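Local coordinates for apolipophorin-3b (Locusta migratoria, PDB 1AEP), which helps load diacylglycerol into lipophorin, the insect haemolymph lipoprotein, by covering its expanding hydrophobic surface, and so supports lipid transport during flight, at residues E9-L14 with Q111-A116; A22-E27 with N147-I152; T50-V55 with E139-A144; T57-E62 with N75-N80; R79-S84 with T106-Q111. All blocks are in the same frame, centred on the assembly; numbering follows the deposited sequence.

Contact 1. Residues E9-L14 with Q111-A116; sequences EAVQQL and QWQDIA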
# COMPACT_ATOMS: atom_id res chain seq x y z
N GLU A 9 -9.75 12.20 3.09
CA GLU A 9 -9.56 12.47 1.69
C GLU A 9 -8.45 11.65 1.11
O GLU A 9 -8.66 10.88 0.16
CB GLU A 9 -9.29 13.92 1.35
CG GLU A 9 -10.03 14.27 0.03
CD GLU A 9 -9.23 15.14 -0.90
OE1 GLU A 9 -8.20 15.72 -0.31
OE2 GLU A 9 -9.53 15.29 -2.07
N ALA A 10 -7.27 11.85 1.67
CA ALA A 10 -6.09 11.14 1.24
C ALA A 10 -6.38 9.66 1.02
O ALA A 10 -6.12 9.09 -0.04
CB ALA A 10 -5.01 11.32 2.28
N VAL A 11 -6.97 9.09 2.05
CA VAL A 11 -7.31 7.71 2.05
C VAL A 11 -8.31 7.33 0.99
O VAL A 11 -8.30 6.21 0.49
CB VAL A 11 -7.55 7.20 3.45
CG1 VAL A 11 -8.25 5.88 3.38
CG2 VAL A 11 -6.18 7.04 4.15
N GLN A 12 -9.17 8.28 0.63
CA GLN A 12 -10.17 8.02 -0.38
C GLN A 12 -9.54 7.99 -1.76
O GLN A 12 -9.88 7.20 -2.64
CB GLN A 12 -11.26 9.09 -0.27
CG GLN A 12 -12.57 8.52 0.30
CD GLN A 12 -13.69 8.73 -0.69
OE1 GLN A 12 -14.36 7.77 -1.11
NE2 GLN A 12 -13.86 10.01 -1.11
N GLN A 13 -8.57 8.87 -1.91
CA GLN A 13 -7.85 8.97 -3.13
C GLN A 13 -6.95 7.75 -3.34
O GLN A 13 -6.72 7.29 -4.45
CB GLN A 13 -7.08 10.27 -2.99
CG GLN A 13 -7.75 11.50 -3.63
CD GLN A 13 -6.80 12.68 -3.66
OE1 GLN A 13 -5.85 12.72 -4.45
NE2 GLN A 13 -7.02 13.64 -2.78
N LEU A 14 -6.46 7.22 -2.24
CA LEU A 14 -5.63 6.04 -2.25
C LEU A 14 -6.40 4.84 -2.79
O LEU A 14 -5.93 4.09 -3.65
CB LEU A 14 -5.44 5.75 -0.78
CG LEU A 14 -4.12 5.15 -0.43
CD1 LEU A 14 -3.76 5.72 0.92
CD2 LEU A 14 -4.36 3.70 -0.29
N GLN A 111 -6.41 -1.44 5.43
CA GLN A 111 -5.69 -1.01 6.60
C GLN A 111 -5.63 0.51 6.70
O GLN A 111 -5.60 1.08 7.79
CB GLN A 111 -4.33 -1.63 6.54
CG GLN A 111 -4.24 -2.83 7.47
CD GLN A 111 -3.32 -3.89 6.93
OE1 GLN A 111 -3.72 -5.01 6.60
NE2 GLN A 111 -2.05 -3.50 6.80
N TRP A 112 -5.61 1.17 5.54
CA TRP A 112 -5.61 2.61 5.47
C TRP A 112 -6.97 3.14 5.85
O TRP A 112 -7.07 4.12 6.58
CB TRP A 112 -5.19 3.13 4.10
CG TRP A 112 -3.73 3.42 4.19
CD1 TRP A 112 -2.74 2.71 3.62
CD2 TRP A 112 -3.12 4.48 4.95
NE1 TRP A 112 -1.53 3.25 3.97
CE2 TRP A 112 -1.72 4.35 4.76
CE3 TRP A 112 -3.59 5.56 5.73
CZ2 TRP A 112 -0.78 5.23 5.35
CZ3 TRP A 112 -2.68 6.39 6.33
CH2 TRP A 112 -1.28 6.24 6.15
N GLN A 113 -8.01 2.46 5.39
CA GLN A 113 -9.35 2.87 5.73
C GLN A 113 -9.57 2.75 7.23
O GLN A 113 -10.06 3.68 7.86
CB GLN A 113 -10.37 2.04 4.98
CG GLN A 113 -10.19 2.20 3.46
CD GLN A 113 -11.33 1.62 2.63
OE1 GLN A 113 -11.84 2.28 1.70
NE2 GLN A 113 -11.73 0.38 2.96
N ASP A 114 -9.18 1.61 7.81
CA ASP A 114 -9.29 1.36 9.25
C ASP A 114 -8.72 2.52 10.07
O ASP A 114 -9.41 3.13 10.87
CB ASP A 114 -8.36 0.22 9.63
CG ASP A 114 -9.10 -1.00 10.00
OD1 ASP A 114 -10.10 -1.36 9.42
OD2 ASP A 114 -8.54 -1.63 11.03
N ILE A 115 -7.41 2.77 9.92
CA ILE A 115 -6.77 3.85 10.62
C ILE A 115 -7.41 5.21 10.37
O ILE A 115 -7.42 6.07 11.24
CB ILE A 115 -5.33 3.94 10.24
CG1 ILE A 115 -4.57 4.34 11.49
CG2 ILE A 115 -5.16 4.97 9.16
CD1 ILE A 115 -4.09 3.10 12.23
N ALA A 116 -7.93 5.45 9.16
CA ALA A 116 -8.54 6.73 8.85
C ALA A 116 -9.78 6.96 9.70
O ALA A 116 -9.98 8.01 10.31
CB ALA A 116 -8.95 6.78 7.39

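Contact 2. Residues A22-E27 with N147-I152; sequences AHELHE and NLQNSI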
# COMPACT_ATOMS: atom_id res chain seq x y z
N ALA A 22 -5.20 -2.50 -9.37
CA ALA A 22 -5.55 -3.92 -9.33
C ALA A 22 -6.27 -4.42 -10.58
O ALA A 22 -5.99 -5.52 -11.04
CB ALA A 22 -6.24 -4.29 -8.06
N HIS A 23 -7.18 -3.61 -11.14
CA HIS A 23 -7.88 -3.99 -12.36
C HIS A 23 -6.88 -4.38 -13.44
O HIS A 23 -7.02 -5.40 -14.11
CB HIS A 23 -8.77 -2.83 -12.94
CG HIS A 23 -9.69 -3.14 -14.13
ND1 HIS A 23 -10.90 -3.83 -13.98
CD2 HIS A 23 -9.56 -2.86 -15.48
CE1 HIS A 23 -11.46 -3.96 -15.19
NE2 HIS A 23 -10.68 -3.39 -16.13
N GLU A 24 -5.88 -3.50 -13.61
CA GLU A 24 -4.80 -3.62 -14.58
C GLU A 24 -3.89 -4.80 -14.44
O GLU A 24 -3.32 -5.27 -15.42
CB GLU A 24 -4.00 -2.33 -14.70
CG GLU A 24 -4.72 -1.38 -15.66
CD GLU A 24 -3.74 -0.75 -16.58
OE1 GLU A 24 -3.28 -1.60 -17.48
OE2 GLU A 24 -3.42 0.41 -16.49
N LEU A 25 -3.76 -5.27 -13.20
CA LEU A 25 -2.94 -6.41 -12.92
C LEU A 25 -3.27 -7.54 -13.89
O LEU A 25 -2.38 -8.22 -14.40
CB LEU A 25 -3.13 -6.93 -11.52
CG LEU A 25 -1.92 -6.51 -10.70
CD1 LEU A 25 -1.25 -5.35 -11.38
CD2 LEU A 25 -2.40 -6.26 -9.27
N HIS A 26 -4.58 -7.70 -14.15
CA HIS A 26 -5.17 -8.73 -15.06
C HIS A 26 -4.73 -8.59 -16.51
O HIS A 26 -4.87 -9.51 -17.32
CB HIS A 26 -6.72 -8.71 -15.13
CG HIS A 26 -7.41 -9.06 -13.88
ND1 HIS A 26 -8.54 -8.38 -13.41
CD2 HIS A 26 -7.12 -10.03 -13.01
CE1 HIS A 26 -8.88 -8.96 -12.26
NE2 HIS A 26 -8.04 -9.96 -11.99
N GLU A 27 -4.23 -7.44 -16.87
CA GLU A 27 -3.84 -7.28 -18.24
C GLU A 27 -2.41 -7.69 -18.44
O GLU A 27 -1.87 -7.55 -19.54
CB GLU A 27 -4.05 -5.84 -18.71
CG GLU A 27 -5.30 -5.71 -19.59
CD GLU A 27 -5.77 -4.29 -19.72
OE1 GLU A 27 -5.22 -3.66 -20.74
OE2 GLU A 27 -6.58 -3.79 -18.94
N ASN A 147 2.47 4.49 -9.48
CA ASN A 147 3.66 4.09 -10.18
C ASN A 147 3.51 2.71 -10.75
O ASN A 147 3.82 2.48 -11.91
CB ASN A 147 4.81 4.07 -9.23
CG ASN A 147 5.49 5.41 -9.25
OD1 ASN A 147 6.46 5.61 -8.53
ND2 ASN A 147 4.96 6.33 -10.06
N LEU A 148 3.03 1.81 -9.90
CA LEU A 148 2.80 0.44 -10.30
C LEU A 148 1.88 0.40 -11.49
O LEU A 148 2.14 -0.23 -12.51
CB LEU A 148 2.12 -0.31 -9.16
CG LEU A 148 2.13 -1.84 -9.26
CD1 LEU A 148 2.78 -2.31 -8.00
CD2 LEU A 148 0.70 -2.26 -9.22
N GLN A 149 0.79 1.11 -11.38
CA GLN A 149 -0.13 1.14 -12.46
C GLN A 149 0.49 1.65 -13.75
O GLN A 149 0.32 1.06 -14.80
CB GLN A 149 -1.23 2.04 -12.03
CG GLN A 149 -2.17 2.26 -13.16
CD GLN A 149 -3.45 2.83 -12.65
OE1 GLN A 149 -3.53 3.26 -11.48
NE2 GLN A 149 -4.44 2.80 -13.54
N ASN A 150 1.21 2.78 -13.66
CA ASN A 150 1.87 3.32 -14.84
C ASN A 150 2.69 2.25 -15.54
O ASN A 150 2.73 2.15 -16.77
CB ASN A 150 2.79 4.47 -14.43
CG ASN A 150 2.01 5.74 -14.14
OD1 ASN A 150 0.79 5.81 -14.37
ND2 ASN A 150 2.71 6.73 -13.64
N SER A 151 3.34 1.40 -14.74
CA SER A 151 4.15 0.31 -15.28
C SER A 151 3.35 -0.78 -16.02
O SER A 151 3.65 -1.13 -17.15
CB SER A 151 5.06 -0.26 -14.18
OG SER A 151 5.69 0.82 -13.49
N ILE A 152 2.32 -1.30 -15.36
CA ILE A 152 1.49 -2.33 -15.95
C ILE A 152 0.86 -1.84 -17.22
O ILE A 152 0.46 -2.60 -18.09
CB ILE A 152 0.47 -2.84 -14.96
CG1 ILE A 152 1.28 -3.65 -13.99
CG2 ILE A 152 -0.64 -3.70 -15.53
CD1 ILE A 152 0.80 -3.36 -12.57

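Contact 3. Residues T50-V55 with E139-A144; sequences TKIAEV and EKTKEA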
# COMPACT_ATOMS: atom_id res chain seq x y z
N THR A 50 8.78 -2.26 -1.36
CA THR A 50 9.90 -1.41 -0.93
C THR A 50 9.44 -0.09 -0.36
O THR A 50 9.94 0.39 0.65
CB THR A 50 10.97 -1.24 -2.03
OG1 THR A 50 11.78 -2.38 -2.17
CG2 THR A 50 11.81 0.02 -1.93
N LYS A 51 8.51 0.51 -1.08
CA LYS A 51 7.95 1.77 -0.69
C LYS A 51 7.10 1.67 0.57
O LYS A 51 7.27 2.47 1.49
CB LYS A 51 7.18 2.35 -1.85
CG LYS A 51 8.10 2.92 -2.90
CD LYS A 51 8.71 4.22 -2.45
CE LYS A 51 9.71 4.80 -3.45
NZ LYS A 51 10.62 5.81 -2.90
N ILE A 52 6.18 0.70 0.63
CA ILE A 52 5.32 0.47 1.80
C ILE A 52 6.10 0.22 3.07
O ILE A 52 5.76 0.62 4.18
CB ILE A 52 4.40 -0.71 1.56
CG1 ILE A 52 3.40 -0.21 0.54
CG2 ILE A 52 3.69 -1.11 2.84
CD1 ILE A 52 2.20 0.44 1.22
N ALA A 53 7.20 -0.46 2.90
CA ALA A 53 8.04 -0.70 4.04
C ALA A 53 8.71 0.60 4.51
O ALA A 53 9.06 0.78 5.68
CB ALA A 53 9.03 -1.75 3.58
N GLU A 54 8.90 1.53 3.58
CA GLU A 54 9.52 2.80 3.91
C GLU A 54 8.66 3.57 4.87
O GLU A 54 9.14 4.11 5.87
CB GLU A 54 9.69 3.67 2.66
CG GLU A 54 11.03 4.40 2.54
CD GLU A 54 11.40 4.58 1.10
OE1 GLU A 54 11.03 5.52 0.45
OE2 GLU A 54 12.14 3.57 0.66
N VAL A 55 7.37 3.62 4.53
CA VAL A 55 6.32 4.27 5.27
C VAL A 55 6.25 3.68 6.65
O VAL A 55 6.35 4.37 7.67
CB VAL A 55 5.01 3.95 4.53
CG1 VAL A 55 3.79 4.35 5.29
CG2 VAL A 55 5.00 4.63 3.20
N GLU A 139 0.17 9.61 1.16
CA GLU A 139 0.54 10.10 -0.14
C GLU A 139 1.56 9.21 -0.80
O GLU A 139 1.49 8.91 -1.99
CB GLU A 139 1.04 11.53 -0.04
CG GLU A 139 -0.10 12.51 -0.36
CD GLU A 139 0.11 13.85 0.25
OE1 GLU A 139 1.21 14.28 0.51
OE2 GLU A 139 -1.01 14.50 0.49
N LYS A 140 2.53 8.78 0.02
CA LYS A 140 3.59 7.88 -0.43
C LYS A 140 3.03 6.55 -0.88
O LYS A 140 3.56 5.93 -1.78
CB LYS A 140 4.58 7.58 0.66
CG LYS A 140 5.58 8.69 0.86
CD LYS A 140 6.96 8.10 1.08
CE LYS A 140 7.84 8.99 1.95
NZ LYS A 140 9.23 8.53 1.99
N THR A 141 1.96 6.10 -0.22
CA THR A 141 1.33 4.85 -0.58
C THR A 141 0.57 5.00 -1.91
O THR A 141 0.57 4.11 -2.77
CB THR A 141 0.44 4.37 0.60
OG1 THR A 141 1.21 4.38 1.80
CG2 THR A 141 -0.14 2.99 0.35
N LYS A 142 -0.08 6.15 -2.09
CA LYS A 142 -0.81 6.48 -3.30
C LYS A 142 0.12 6.46 -4.51
O LYS A 142 -0.19 5.84 -5.54
CB LYS A 142 -1.35 7.86 -3.10
CG LYS A 142 -2.53 8.11 -3.94
CD LYS A 142 -2.36 9.34 -4.78
CE LYS A 142 -3.29 10.47 -4.39
NZ LYS A 142 -3.85 11.10 -5.59
N GLU A 143 1.30 7.10 -4.35
CA GLU A 143 2.35 7.17 -5.39
C GLU A 143 2.87 5.80 -5.79
O GLU A 143 3.03 5.49 -6.97
CB GLU A 143 3.52 8.14 -5.09
CG GLU A 143 4.36 8.60 -6.35
CD GLU A 143 3.62 9.30 -7.48
OE1 GLU A 143 2.53 9.96 -7.05
OE2 GLU A 143 3.99 9.21 -8.67
N ALA A 144 3.16 4.98 -4.78
CA ALA A 144 3.64 3.65 -5.02
C ALA A 144 2.65 2.93 -5.93
O ALA A 144 3.02 2.36 -6.95
CB ALA A 144 3.80 2.94 -3.71

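Contact 4. Residues T57-E62 with N75-N80; sequences TSLKQE and NAFARN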
# COMPACT_ATOMS: atom_id res chain seq x y z
N THR A 57 8.37 2.23 8.35
CA THR A 57 9.51 2.65 9.13
C THR A 57 9.44 4.09 9.58
O THR A 57 9.79 4.45 10.69
CB THR A 57 10.80 2.36 8.36
OG1 THR A 57 10.85 0.97 8.28
CG2 THR A 57 11.99 2.87 9.16
N SER A 58 8.93 4.92 8.74
CA SER A 58 8.86 6.29 9.17
C SER A 58 7.75 6.55 10.17
O SER A 58 7.83 7.46 10.99
CB SER A 58 8.79 7.15 7.93
OG SER A 58 7.49 7.08 7.45
N LEU A 59 6.72 5.74 10.14
CA LEU A 59 5.61 5.87 11.06
C LEU A 59 5.98 5.25 12.39
O LEU A 59 5.54 5.67 13.45
CB LEU A 59 4.49 4.98 10.49
CG LEU A 59 3.19 5.59 10.00
CD1 LEU A 59 3.34 7.03 9.69
CD2 LEU A 59 2.78 4.80 8.77
N LYS A 60 6.81 4.21 12.34
CA LYS A 60 7.23 3.60 13.57
C LYS A 60 7.99 4.67 14.39
O LYS A 60 7.89 4.76 15.60
CB LYS A 60 8.15 2.43 13.25
CG LYS A 60 7.50 1.07 13.43
CD LYS A 60 8.09 -0.01 12.52
CE LYS A 60 7.71 -1.40 13.00
NZ LYS A 60 8.17 -2.47 12.12
N GLN A 61 8.76 5.47 13.65
CA GLN A 61 9.59 6.53 14.21
C GLN A 61 8.79 7.62 14.86
O GLN A 61 9.12 8.17 15.91
CB GLN A 61 10.32 7.17 13.04
CG GLN A 61 11.51 7.99 13.51
CD GLN A 61 11.67 9.24 12.70
OE1 GLN A 61 11.96 10.28 13.28
NE2 GLN A 61 11.45 9.11 11.38
N GLU A 62 7.72 7.92 14.19
CA GLU A 62 6.84 8.92 14.69
C GLU A 62 6.24 8.48 16.02
O GLU A 62 6.19 9.23 16.99
CB GLU A 62 5.74 9.07 13.65
CG GLU A 62 4.84 10.29 13.90
CD GLU A 62 5.61 11.57 13.85
OE1 GLU A 62 6.70 11.69 13.29
OE2 GLU A 62 4.98 12.53 14.48
N ASN A 75 2.21 2.48 15.92
CA ASN A 75 3.24 1.48 15.75
C ASN A 75 2.60 0.20 15.22
O ASN A 75 3.11 -0.44 14.31
CB ASN A 75 3.91 1.25 17.11
CG ASN A 75 5.32 0.73 17.00
OD1 ASN A 75 5.53 -0.47 16.79
ND2 ASN A 75 6.30 1.66 17.13
N ALA A 76 1.45 -0.14 15.79
CA ALA A 76 0.72 -1.31 15.34
C ALA A 76 0.40 -1.25 13.87
O ALA A 76 0.68 -2.17 13.11
CB ALA A 76 -0.61 -1.36 16.08
N PHE A 77 -0.23 -0.15 13.46
CA PHE A 77 -0.61 0.03 12.08
C PHE A 77 0.55 -0.21 11.16
O PHE A 77 0.45 -0.94 10.18
CB PHE A 77 -1.15 1.41 11.91
CG PHE A 77 -1.37 1.82 10.48
CD1 PHE A 77 -2.26 1.15 9.65
CD2 PHE A 77 -0.79 2.97 9.98
CE1 PHE A 77 -2.50 1.58 8.35
CE2 PHE A 77 -1.00 3.40 8.68
CZ PHE A 77 -1.84 2.70 7.83
N ALA A 78 1.64 0.42 11.49
CA ALA A 78 2.80 0.24 10.69
C ALA A 78 3.16 -1.24 10.56
O ALA A 78 3.35 -1.74 9.46
CB ALA A 78 3.94 0.96 11.34
N ARG A 79 3.29 -1.92 11.70
CA ARG A 79 3.66 -3.33 11.72
C ARG A 79 2.78 -4.12 10.78
O ARG A 79 3.23 -4.91 9.97
CB ARG A 79 3.61 -3.97 13.09
CG ARG A 79 4.91 -3.80 13.87
CD ARG A 79 4.95 -4.52 15.21
NE ARG A 79 5.88 -3.92 16.20
CZ ARG A 79 7.21 -3.82 16.08
NH1 ARG A 79 7.88 -4.29 15.00
NH2 ARG A 79 7.91 -3.24 17.06
N ASN A 80 1.49 -3.86 10.88
CA ASN A 80 0.51 -4.52 10.05
C ASN A 80 0.69 -4.26 8.57
O ASN A 80 0.60 -5.20 7.78
CB ASN A 80 -0.88 -4.10 10.48
CG ASN A 80 -1.25 -4.99 11.58
OD1 ASN A 80 -1.79 -6.08 11.36
ND2 ASN A 80 -0.84 -4.61 12.83

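Contact 5. Residues R79-S84 with T106-Q111; sequences RNLNNS and TNVGHQ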
# COMPACT_ATOMS: atom_id res chain seq x y z
N ARG A 79 3.29 -1.92 11.70
CA ARG A 79 3.66 -3.33 11.72
C ARG A 79 2.78 -4.12 10.78
O ARG A 79 3.23 -4.91 9.97
CB ARG A 79 3.61 -3.97 13.09
CG ARG A 79 4.91 -3.80 13.87
CD ARG A 79 4.95 -4.52 15.21
NE ARG A 79 5.88 -3.92 16.20
CZ ARG A 79 7.21 -3.82 16.08
NH1 ARG A 79 7.88 -4.29 15.00
NH2 ARG A 79 7.91 -3.24 17.06
N ASN A 80 1.49 -3.86 10.88
CA ASN A 80 0.51 -4.52 10.05
C ASN A 80 0.69 -4.26 8.57
O ASN A 80 0.60 -5.20 7.78
CB ASN A 80 -0.88 -4.10 10.48
CG ASN A 80 -1.25 -4.99 11.58
OD1 ASN A 80 -1.79 -6.08 11.36
ND2 ASN A 80 -0.84 -4.61 12.83
N LEU A 81 0.90 -2.98 8.20
CA LEU A 81 1.09 -2.65 6.81
C LEU A 81 2.20 -3.52 6.27
O LEU A 81 2.10 -4.08 5.20
CB LEU A 81 1.65 -1.25 6.67
CG LEU A 81 0.58 -0.25 6.46
CD1 LEU A 81 1.30 1.08 6.30
CD2 LEU A 81 -0.11 -0.62 5.19
N ASN A 82 3.25 -3.65 7.08
CA ASN A 82 4.40 -4.46 6.74
C ASN A 82 4.06 -5.94 6.56
O ASN A 82 4.64 -6.64 5.74
CB ASN A 82 5.43 -4.40 7.82
CG ASN A 82 6.66 -5.00 7.26
OD1 ASN A 82 7.10 -4.58 6.17
ND2 ASN A 82 7.18 -5.98 7.98
N ASN A 83 3.12 -6.42 7.35
CA ASN A 83 2.76 -7.81 7.26
C ASN A 83 1.96 -8.15 6.03
O ASN A 83 2.01 -9.27 5.52
CB ASN A 83 2.19 -8.38 8.56
CG ASN A 83 3.24 -8.27 9.67
OD1 ASN A 83 3.00 -8.66 10.82
ND2 ASN A 83 4.41 -7.71 9.33
N SER A 84 1.21 -7.20 5.53
CA SER A 84 0.44 -7.52 4.36
C SER A 84 1.23 -7.45 3.08
O SER A 84 0.71 -7.84 2.04
CB SER A 84 -0.93 -6.89 4.30
OG SER A 84 -0.85 -5.51 4.51
N THR A 106 -4.99 -4.95 -1.94
CA THR A 106 -6.25 -4.85 -1.29
C THR A 106 -6.12 -4.69 0.22
O THR A 106 -6.81 -3.91 0.82
CB THR A 106 -7.16 -5.95 -1.76
OG1 THR A 106 -7.14 -5.91 -3.17
CG2 THR A 106 -8.54 -5.65 -1.26
N ASN A 107 -5.19 -5.42 0.83
CA ASN A 107 -5.00 -5.30 2.27
C ASN A 107 -4.43 -3.93 2.69
O ASN A 107 -4.74 -3.42 3.77
CB ASN A 107 -4.02 -6.33 2.77
CG ASN A 107 -4.55 -7.70 2.54
OD1 ASN A 107 -3.78 -8.68 2.56
ND2 ASN A 107 -5.85 -7.76 2.29
N VAL A 108 -3.59 -3.32 1.86
CA VAL A 108 -3.00 -2.02 2.19
C VAL A 108 -4.08 -0.95 2.22
O VAL A 108 -4.08 -0.05 3.06
CB VAL A 108 -1.89 -1.68 1.20
CG1 VAL A 108 -1.48 -0.23 1.31
CG2 VAL A 108 -0.71 -2.56 1.53
N GLY A 109 -5.03 -1.08 1.30
CA GLY A 109 -6.13 -0.15 1.23
C GLY A 109 -7.06 -0.23 2.43
O GLY A 109 -7.51 0.79 2.97
N HIS A 110 -7.37 -1.47 2.84
CA HIS A 110 -8.26 -1.72 3.96
C HIS A 110 -7.70 -1.23 5.26
O HIS A 110 -8.42 -0.66 6.07
CB HIS A 110 -8.74 -3.14 4.06
CG HIS A 110 -9.61 -3.43 2.90
ND1 HIS A 110 -9.75 -4.73 2.45
CD2 HIS A 110 -10.35 -2.61 2.12
CE1 HIS A 110 -10.56 -4.66 1.40
NE2 HIS A 110 -10.96 -3.42 1.18
N GLN A 111 -6.41 -1.44 5.43
CA GLN A 111 -5.69 -1.01 6.60
C GLN A 111 -5.63 0.51 6.70
O GLN A 111 -5.60 1.08 7.79
CB GLN A 111 -4.33 -1.63 6.54
CG GLN A 111 -4.24 -2.83 7.47
CD GLN A 111 -3.32 -3.89 6.93
OE1 GLN A 111 -3.72 -5.01 6.60
NE2 GLN A 111 -2.05 -3.50 6.80

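Contact 1. Residues E9-L14 with Q111-A116
The indole of Trp112 is the flat group here, and Leu14 lies over one of its faces. Leu14 CD1 sits 4.1 Å from the centroid of the five-membered ring, 15° off the ring normal, a CH-pi contact. The two side chains cross at about a right angle. Val11 reaches the benzo part of the indole at an oblique angle. Val11 CG2 is 3.4 Å from Trp112 CE3. The edge-to-face partner of the indole is Phe77 of helix 69-83, and Ala137, Ala138 and Thr141 of helix 131-154 also touch it. The second methyl of Val11 stands anti to the backbone N (chi1 165°) and serves the next turn. Val11 CG1 lies 4.2 Å from Ala116 CB. Val11 CG1 is also 4.2 Å from Gln113 CG, the aliphatic part of a side chain at the margin of the contact. No hydrogen bond crosses between the segments. An alanine in place of Trp112 would probably open a gap beside Val11 CG2 and leave Leu14 CD1 without the ring face it covers. The local axes of 9-14 and 111-116 approach to 9.7 Å and run nearly antiparallel, at 164°. Apolar side chains buried between antiparallel amphipathic helices are typical of the five-helix bundle of apolipophorin-III in its lipid-free form.

Contact 2. Residues A22-E27 with N147-I152
Leu25 and Ile152 belong to the apolar interior of the helix bundle, near the end of helix 7-25. Leu25 packs against Ile152, though the exact placing of their methyls is doubtful. Leu25 CD1 lies about 4.2 Å from Leu148 CD2. Leu105 of helix 94-121 also touches Leu25, and Phe48 of helix 36-63 touches Leu148. This joins helices 7-25 and 131-154, the first and last of the five-helix bundle. Glu24 borders this apolar patch. Glu24 CB is 3.7 Å from Ile152 CG2, a methyl that stands anti to the backbone N of Ile152. Beyond CB the acid bends at chi2 and crosses Gln149 at about a right angle. Glu24 OE2 is 3.9 Å from Gln149 NE2, with the carboxylate and amide planes 77° apart. No hydrogen bond is made between them. An alanine in place of Glu24 would keep the CB contact, but would probably open a gap beside Gln149 and leave that amide without the neighbouring carboxylate. Glu24 OE1 stands 3.9 Å from Ile152 CG2.

Contact 3. Residues T50-V55 with E139-A144
Ile52 and Thr141 form the tight, inward part of this contact. Ile52 CD1 lies 3.6 Å from Thr141 CG2, and the two side chains cross at a slant. The threonine has OG1 anti to its carbonyl carbon (chi1 -51°), with CG2 anti to the backbone N. Its hydroxyl is hydrogen-bonded to Ala137 O, one turn earlier in the same helix. Val55 CG2 is 4.0 Å from Thr141 OG1 and 3.9 Å from Lys140 CB. Val108 of helix 94-121 touches both Ile52 and Thr141 and extends this apolar layer. A turn away, Lys51 CB meets Ala144 CB at 3.9 Å. Only the CB of this lysine touches across here.

The outer side is loose and charged. Glu54 OE1 is 3.4 Å from Lys51 NZ, a salt bridge with a weak hydrogen bond within one helix. Across the helices, Glu54 OE1 makes a long salt bridge of 3.8 Å to Lys140 NZ. Lys51, Glu54 and Lys140 so form a salt-bridge network. The glutamate is poorly ordered, which agrees with this slack grip. One carboxylate oxygen thus lies near two ammonium groups and would probably ease the repulsion between them.

The local axes of 50-55 and 139-144 are 9.4 Å apart and antiparallel within 2°. Apolar residues inside and charged ones outside are the mark of paired amphipathic helices in a helical bundle.

Contact 4. Residues T57-E62 with N75-N80
Lys60 reaches across to Asn75, Ala78 and Arg79. Beyond CB, Lys60 CG lies 3.9 Å from Asn75 ND2 and 4.1 Å from Ala78 CB. The chain then runs extended toward Arg79, which it crosses at about a right angle. Lys60 CE lies over one face of the Arg79 guanidinium, 3.5 Å from Arg79 NH1. At the tip, Lys60 NZ is 3.4 Å from Arg79 NH1. Both are donors of like charge, so no hydrogen bond joins them and some repulsion is likely. Arg79 is poorly ordered, so the tip distance is approximate. Helices 36-63 and 69-83 follow each other in the chain and form an antiparallel helical hairpin, with local axes 8.4 Å apart at 165°. Leu59 packs on the inner side of this hairpin. Leu59 CB is 4.1 Å from Ala78 CB, and Leu59 CD2 approaches Phe77 CE2 obliquely at 4.0 Å. Ala137 of helix 131-154 touches Leu59, and Ile115 of helix 94-121 touches Phe77.

Contact 5. Residues R79-S84 with T106-Q111
Around Leu81 and Val108 the two helices run antiparallel, their local axes 9.7 Å apart at 163°. Gln111 and Ser84 are joined by a hydrogen bond across the segments. Gln111 NE2 donates to Ser84 OG at 3.3 Å, with a bent N-H...O angle of 144°. The hydroxyl lies tilted from the amide plane. Ser84 OG sits between its backbone N and carbonyl carbon (chi1 52°). There Ser84 OG also gives a weak bond of 3.4 Å back to Leu81 O, so it both accepts and donates. Helices 69-83 and 94-121 are consecutive members of the five-helix bundle, joined by a long connection. Leu81 supplies the apolar side of their contact. Leu81 CD2 is 4.1 Å from Val108 CG1, the two side chains crossing at about a right angle. Leu81 CD2 also lies 3.8 Å from Gln111 NE2. Ile52 and Thr56 of helix 36-63 touch Val108 and Leu81 in turn. Ser84 CB also meets Asn107 CB at 3.5 Å. Asn82 is a site of N-linked glycosylation, though no sugar is present here. Its CB is directed away from 106-111.

In the fold
Contacts 1 and 2 are the buried ones. Both use helix 7-25, but with different partners, and their centres are 20 Å apart. Contact 3 lies nearest the centre of the chain, about 6 Å from it, yet one side of it is charged and exposed. Contacts 4 and 5 share helix 69-83 and are only partly buried. Contact 4 brings like charges together at its surface, while contact 5 adds a side-chain hydrogen bond across its segments. Val108 connects contacts 3 and 5, and Phe77 of contact 4 packs on Trp112 of contact 1. Contacts 2 and 4 lie on opposite sides of the chain's centre and do not touch.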